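Local atomic coordinates of Emp46p (Saccharomyces cerevisiae, PDB entry 2A6W), a protein that is probably involved in the secretion of glycoproteins, and in nuclear architecture and gene silencing, and carries a legume-like lectin domain. Residues A[87-92]-A[193-198]; A[123-128]-A[147-152]. All coordinates share one frame; numbering follows the deposited sequence.

Contact 1 of 2, residues A[87-92]-A[193-198]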
loop_
_atom_site.group_PDB
_atom_site.type_symbol
_atom_site.label_atom_id
_atom_site.label_comp_id
_atom_site.label_asym_id
_atom_site.label_seq_id
_atom_site.Cartn_x
_atom_site.Cartn_y
_atom_site.Cartn_z
ATOM N N PHE A 87 -2.412 0.724 0.473
ATOM C CA PHE A 87 -1.372 -0.159 0.959
ATOM C C PHE A 87 -2.004 -1.120 1.946
ATOM O O PHE A 87 -2.748 -0.713 2.849
ATOM C CB PHE A 87 -0.247 0.642 1.604
ATOM C CG PHE A 87 0.456 1.544 0.644
ATOM C CD1 PHE A 87 1.434 1.047 -0.180
ATOM C CD2 PHE A 87 0.114 2.886 0.550
ATOM C CE1 PHE A 87 2.090 1.878 -1.091
ATOM C CE2 PHE A 87 0.732 3.703 -0.351
ATOM C CZ PHE A 87 1.735 3.206 -1.178
ATOM N N TRP A 88 -1.680 -2.397 1.773
ATOM C CA TRP A 88 -2.382 -3.494 2.428
ATOM C C TRP A 88 -1.481 -4.367 3.270
ATOM O O TRP A 88 -0.336 -4.640 2.937
ATOM C CB TRP A 88 -3.035 -4.421 1.409
ATOM C CG TRP A 88 -3.959 -3.751 0.433
ATOM C CD1 TRP A 88 -3.620 -3.269 -0.782
ATOM C CD2 TRP A 88 -5.361 -3.542 0.569
ATOM N NE1 TRP A 88 -4.718 -2.754 -1.416
ATOM C CE2 TRP A 88 -5.804 -2.901 -0.602
ATOM C CE3 TRP A 88 -6.301 -3.820 1.567
ATOM C CZ2 TRP A 88 -7.124 -2.547 -0.798
ATOM C CZ3 TRP A 88 -7.601 -3.483 1.355
ATOM C CH2 TRP A 88 -8.003 -2.824 0.199
ATOM N N LEU A 89 -2.069 -4.839 4.358
ATOM C CA LEU A 89 -1.482 -5.832 5.218
ATOM C C LEU A 89 -2.687 -6.695 5.584
ATOM O O LEU A 89 -3.507 -6.266 6.389
ATOM C CB LEU A 89 -0.893 -5.130 6.441
ATOM C CG LEU A 89 0.546 -5.378 6.806
ATOM C CD1 LEU A 89 1.469 -4.932 5.691
ATOM C CD2 LEU A 89 0.877 -4.691 8.107
ATOM N N LYS A 90 -2.867 -7.854 4.948
ATOM C CA LYS A 90 -4.090 -8.622 5.204
ATOM C C LYS A 90 -3.955 -10.146 5.319
ATOM O O LYS A 90 -3.273 -10.791 4.522
ATOM C CB LYS A 90 -5.186 -8.251 4.205
ATOM C CG LYS A 90 -4.951 -8.630 2.754
ATOM C CD LYS A 90 -6.008 -7.949 1.870
ATOM C CE LYS A 90 -6.942 -8.940 1.198
ATOM N NZ LYS A 90 -7.986 -8.202 0.440
ATOM N N GLN A 91 -4.621 -10.692 6.338
ATOM C CA GLN A 91 -4.696 -12.139 6.585
ATOM C C GLN A 91 -5.373 -12.926 5.453
ATOM O O GLN A 91 -6.064 -12.361 4.597
ATOM C CB GLN A 91 -5.434 -12.398 7.890
ATOM C CG GLN A 91 -4.623 -12.046 9.107
ATOM C CD GLN A 91 -5.417 -12.191 10.401
ATOM O OE1 GLN A 91 -5.027 -12.950 11.305
ATOM N NE2 GLN A 91 -6.525 -11.463 10.497
ATOM N N GLY A 92 -5.171 -14.243 5.474
ATOM C CA GLY A 92 -5.450 -15.089 4.327
ATOM C C GLY A 92 -6.918 -15.319 4.048
ATOM O O GLY A 92 -7.768 -14.481 4.379
ATOM N N SER A 193 0.549 -14.015 13.228
ATOM C CA SER A 193 0.162 -14.889 12.117
ATOM C C SER A 193 0.667 -14.330 10.792
ATOM O O SER A 193 0.955 -13.135 10.713
ATOM C CB SER A 193 -1.359 -15.018 12.044
ATOM O OG SER A 193 -1.733 -16.262 11.472
ATOM N N PRO A 194 0.753 -15.169 9.750
ATOM C CA PRO A 194 1.209 -14.698 8.436
ATOM C C PRO A 194 0.184 -13.810 7.734
ATOM O O PRO A 194 -1.026 -13.984 7.890
ATOM C CB PRO A 194 1.424 -16.001 7.645
ATOM C CG PRO A 194 1.427 -17.073 8.668
ATOM C CD PRO A 194 0.459 -16.614 9.715
ATOM N N PHE A 195 0.680 -12.848 6.970
ATOM C CA PHE A 195 -0.193 -11.947 6.236
ATOM C C PHE A 195 0.427 -11.604 4.891
ATOM O O PHE A 195 1.597 -11.835 4.658
ATOM C CB PHE A 195 -0.458 -10.681 7.041
ATOM C CG PHE A 195 0.780 -10.057 7.601
ATOM C CD1 PHE A 195 1.275 -10.463 8.834
ATOM C CD2 PHE A 195 1.450 -9.070 6.906
ATOM C CE1 PHE A 195 2.408 -9.908 9.359
ATOM C CE2 PHE A 195 2.587 -8.495 7.440
ATOM C CZ PHE A 195 3.063 -8.926 8.672
ATOM N N ARG A 196 -0.402 -11.091 3.999
ATOM C CA ARG A 196 0.040 -10.748 2.664
ATOM C C ARG A 196 0.293 -9.247 2.624
ATOM O O ARG A 196 -0.388 -8.491 3.300
ATOM C CB ARG A 196 -1.008 -11.130 1.636
ATOM C CG ARG A 196 -1.494 -12.568 1.717
ATOM C CD ARG A 196 -2.735 -12.799 0.881
ATOM N NE ARG A 196 -2.555 -12.328 -0.495
ATOM C CZ ARG A 196 -3.416 -11.558 -1.178
ATOM N NH1 ARG A 196 -4.555 -11.130 -0.634
ATOM N NH2 ARG A 196 -3.133 -11.211 -2.433
ATOM N N ILE A 197 1.289 -8.843 1.852
ATOM C CA ILE A 197 1.713 -7.445 1.772
ATOM C C ILE A 197 1.539 -7.003 0.339
ATOM O O ILE A 197 1.996 -7.698 -0.562
ATOM C CB ILE A 197 3.195 -7.375 2.164
ATOM C CG1 ILE A 197 3.383 -7.867 3.606
ATOM C CG2 ILE A 197 3.784 -5.979 1.955
ATOM C CD1 ILE A 197 4.811 -7.958 4.036
ATOM N N GLY A 198 0.921 -5.847 0.111
ATOM C CA GLY A 198 0.781 -5.351 -1.253
ATOM C C GLY A 198 0.323 -3.897 -1.346
ATOM O O GLY A 198 0.173 -3.183 -0.349
HETATM O O HOH W 1 1.655 -2.903 2.081
#
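Arg196 lies beside Lys90, both side chains pointing the same way off one face of an antiparallel pair. From CB outward the arginine first skirts the backbone: Arg196 CB is 3.7 Å from Lys90 O, with CG and CD following at growing distance. A bend at chi3 (52°) then turns the guanidinium so that Lys90 CE meets it at its edge, 3.7 Å from Arg196 NH1. The charged ends keep apart, Lys90 NZ lying 4.6 Å from Arg196 NH1, while Trp55 receives the guanidinium in a cation-pi contact. Underneath, Arg196 N donates to Lys90 O (2.9 Å), and Lys90 N returns a bond to Arg196 O. Trp88 N likewise reaches Gly198 O (2.9 Å), but the reverse bond is weak; one water donates to both Trp88 O and Gly198 O. The Trp88 indole brings its edge to Gly198 O, its NE1 bonding to Ser200 OG. On the other face Leu89 CG packs 3.8 Å from Phe195 CE2, and Leu89 CD1 approaches Ile197 CG1. Leu89 and Ile197 rest on Ile68, and Phe195 on Met66, of the second sheet, as in the beta-sandwich of legume-like lectins.

Contact 2 of 2, residues A[123-128]-A[147-152]; sequences ESVTAY and CLFQYQ
Glu123 sends its carboxylate to the loop residues 150-152, where OE1 accepts two backbone N-H groups. Tyr151 N, 2.9 Å from Glu123 OE1, comes from above the carboxylate plane, whereas Gln152 N approaches the same oxygen nearly along its C-O direction with an N-H...O angle of 163°. The glutamate chain runs extended beyond CG, and OE2 is taken by a salt bridge to Arg78, whose NH2 also bonds to Gln152 O.

Backbone bonds continue the ladder. Val125 N donates to Cys147 O (2.9 Å) and Cys147 N to Val125 O (3.1 Å), making this the hydrogen-bonded pair; Ser124 and Leu148 form the adjoining non-hydrogen-bonded pair. Phe149 N then bonds to Glu123 O at 3.2 Å as the second segment leaves the strand.

Van der Waals contacts fill the remainder. Glu123 CG passes 3.6 Å from Tyr151 CE2, and OE1 stands over one face of that ring near its rim, the carboxylate and ring planes 74° apart. Gln152 CB also leans on Glu123 OE1. On the inner face Val125 CB lies 3.8 Å from Cys147 SG, and its CG2 branch touches Phe149 CB at 4.0 Å; Met176 of the facing sheet meets both Val125 and Phe149. Cys147 has SG between its backbone N and carbonyl carbon (chi1 61°), beside Val125, from where it is bonded to Cys181.

The chemistry implies two kinds of fastening. A covalent bond links edge strands 145-148 and 179-184 of the two sheets, and a carboxylate gathering two N-H donors and an arginine, which probably favours its ionised form, fixes the chain where it leaves the strand.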
loop_
_atom_site.group_PDB
_atom_site.type_symbol
_atom_site.label_atom_id
_atom_site.label_comp_id
_atom_site.label_asym_id
_atom_site.label_seq_id
_atom_site.Cartn_x
_atom_site.Cartn_y
_atom_site.Cartn_z
ATOM N N GLU A 123 -7.117 15.671 0.606
ATOM C CA GLU A 123 -5.931 14.834 0.390
ATOM C C GLU A 123 -5.415 14.369 1.728
ATOM O O GLU A 123 -5.122 15.196 2.541
ATOM C CB GLU A 123 -4.801 15.614 -0.244
ATOM C CG GLU A 123 -4.728 15.456 -1.726
ATOM C CD GLU A 123 -3.782 16.405 -2.339
ATOM O OE1 GLU A 123 -2.756 15.929 -2.827
ATOM O OE2 GLU A 123 -4.051 17.612 -2.277
ATOM N N SER A 124 -5.290 13.057 1.912
ATOM C CA SER A 124 -5.070 12.472 3.234
ATOM C C SER A 124 -4.643 11.024 3.137
ATOM O O SER A 124 -4.810 10.381 2.088
ATOM C CB SER A 124 -6.392 12.528 4.031
ATOM O OG SER A 124 -7.463 11.903 3.326
ATOM N N VAL A 125 -4.088 10.549 4.247
ATOM C CA VAL A 125 -3.886 9.151 4.555
ATOM C C VAL A 125 -4.972 8.751 5.542
ATOM O O VAL A 125 -5.166 9.434 6.541
ATOM C CB VAL A 125 -2.545 8.956 5.257
ATOM C CG1 VAL A 125 -2.372 7.489 5.644
ATOM C CG2 VAL A 125 -1.420 9.443 4.381
ATOM N N THR A 126 -5.726 7.707 5.244
ATOM C CA THR A 126 -6.715 7.199 6.195
ATOM C C THR A 126 -6.474 5.727 6.361
ATOM O O THR A 126 -6.198 5.012 5.377
ATOM C CB THR A 126 -8.173 7.502 5.732
ATOM O OG1 THR A 126 -8.368 7.221 4.317
ATOM C CG2 THR A 126 -8.438 8.982 5.896
ATOM N N ALA A 127 -6.579 5.258 7.603
ATOM C CA ALA A 127 -6.237 3.869 7.937
ATOM C C ALA A 127 -7.470 3.141 8.464
ATOM O O ALA A 127 -8.152 3.658 9.349
ATOM C CB ALA A 127 -5.127 3.812 8.968
ATOM N N TYR A 128 -7.723 1.971 7.912
ATOM C CA TYR A 128 -8.910 1.163 8.145
ATOM C C TYR A 128 -8.548 -0.247 8.593
ATOM O O TYR A 128 -7.641 -0.891 8.057
ATOM C CB TYR A 128 -9.733 1.040 6.865
ATOM C CG TYR A 128 -10.280 2.322 6.357
ATOM C CD1 TYR A 128 -11.588 2.713 6.678
ATOM C CD2 TYR A 128 -9.533 3.151 5.512
ATOM C CE1 TYR A 128 -12.099 3.880 6.236
ATOM C CE2 TYR A 128 -10.061 4.330 5.048
ATOM C CZ TYR A 128 -11.369 4.673 5.395
ATOM O OH TYR A 128 -11.938 5.828 4.952
ATOM N N CYS A 147 -4.090 11.326 8.708
ATOM C CA CYS A 147 -3.402 12.597 8.658
ATOM C C CYS A 147 -3.664 13.230 7.316
ATOM O O CYS A 147 -4.038 12.556 6.367
ATOM C CB CYS A 147 -1.915 12.466 8.894
ATOM S SG CYS A 147 -1.033 11.427 7.678
ATOM N N LEU A 148 -3.527 14.536 7.261
ATOM C CA LEU A 148 -3.626 15.267 6.009
ATOM C C LEU A 148 -2.264 15.195 5.328
ATOM O O LEU A 148 -1.224 15.279 5.995
ATOM C CB LEU A 148 -4.036 16.708 6.269
ATOM C CG LEU A 148 -5.268 16.913 7.170
ATOM C CD1 LEU A 148 -5.612 18.372 7.214
ATOM C CD2 LEU A 148 -6.442 16.082 6.668
ATOM N N PHE A 149 -2.265 14.971 4.022
ATOM C CA PHE A 149 -1.006 14.713 3.306
ATOM C C PHE A 149 -1.185 14.965 1.821
ATOM O O PHE A 149 -2.040 14.353 1.177
ATOM C CB PHE A 149 -0.541 13.268 3.545
ATOM C CG PHE A 149 0.782 12.985 2.925
ATOM C CD1 PHE A 149 1.935 13.493 3.508
ATOM C CD2 PHE A 149 0.864 12.309 1.726
ATOM C CE1 PHE A 149 3.176 13.258 2.918
ATOM C CE2 PHE A 149 2.097 12.102 1.134
ATOM C CZ PHE A 149 3.226 12.556 1.736
ATOM N N GLN A 150 -0.361 15.857 1.288
ATOM C CA GLN A 150 -0.416 16.254 -0.107
ATOM C C GLN A 150 0.378 15.278 -0.971
ATOM O O GLN A 150 1.561 15.083 -0.725
ATOM C CB GLN A 150 0.150 17.653 -0.259
ATOM C CG GLN A 150 -0.081 18.261 -1.628
ATOM C CD GLN A 150 0.577 19.605 -1.833
ATOM O OE1 GLN A 150 1.330 20.079 -0.993
ATOM N NE2 GLN A 150 0.302 20.215 -2.968
ATOM N N TYR A 151 -0.270 14.671 -1.952
ATOM C CA TYR A 151 0.364 13.650 -2.816
ATOM C C TYR A 151 0.053 13.880 -4.314
ATOM O O TYR A 151 0.836 13.504 -5.179
ATOM C CB TYR A 151 -0.049 12.210 -2.411
ATOM C CG TYR A 151 -1.506 11.912 -2.662
ATOM C CD1 TYR A 151 -1.932 11.442 -3.896
ATOM C CD2 TYR A 151 -2.478 12.190 -1.685
ATOM C CE1 TYR A 151 -3.296 11.208 -4.150
ATOM C CE2 TYR A 151 -3.844 11.959 -1.926
ATOM C CZ TYR A 151 -4.239 11.458 -3.136
ATOM O OH TYR A 151 -5.577 11.270 -3.386
ATOM N N GLN A 152 -1.089 14.470 -4.641
ATOM C CA GLN A 152 -1.428 14.626 -6.057
ATOM C C GLN A 152 -0.450 15.476 -6.877
ATOM O O GLN A 152 0.012 16.538 -6.454
ATOM C CB GLN A 152 -2.831 15.216 -6.243
ATOM C CG GLN A 152 -3.939 14.269 -5.897
ATOM C CD GLN A 152 -5.287 14.758 -6.418
ATOM O OE1 GLN A 152 -5.536 15.965 -6.455
ATOM N NE2 GLN A 152 -6.144 13.831 -6.836
#

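In the fold
Both contacts belong to the same seven-stranded sheet of the sandwich: contact 1 joins strands 84-90 and 196-202, contact 2 joins strand 124-131 to the outermost strand 145-148, and strand 111-115 runs between the two pairs. Their centres are 21 Å apart, on opposite sides of the chain's centre, and their nearest atoms about 7 Å apart, so they do not touch. In sequence, both segments of contact 2 fall between those of contact 1. The link to a probable potassium site is Tyr128 at the end of segment 123-128, which probably takes part in potassium binding: its side chain is about 7 Å from that of Trp88, and both side chains rest on Met112.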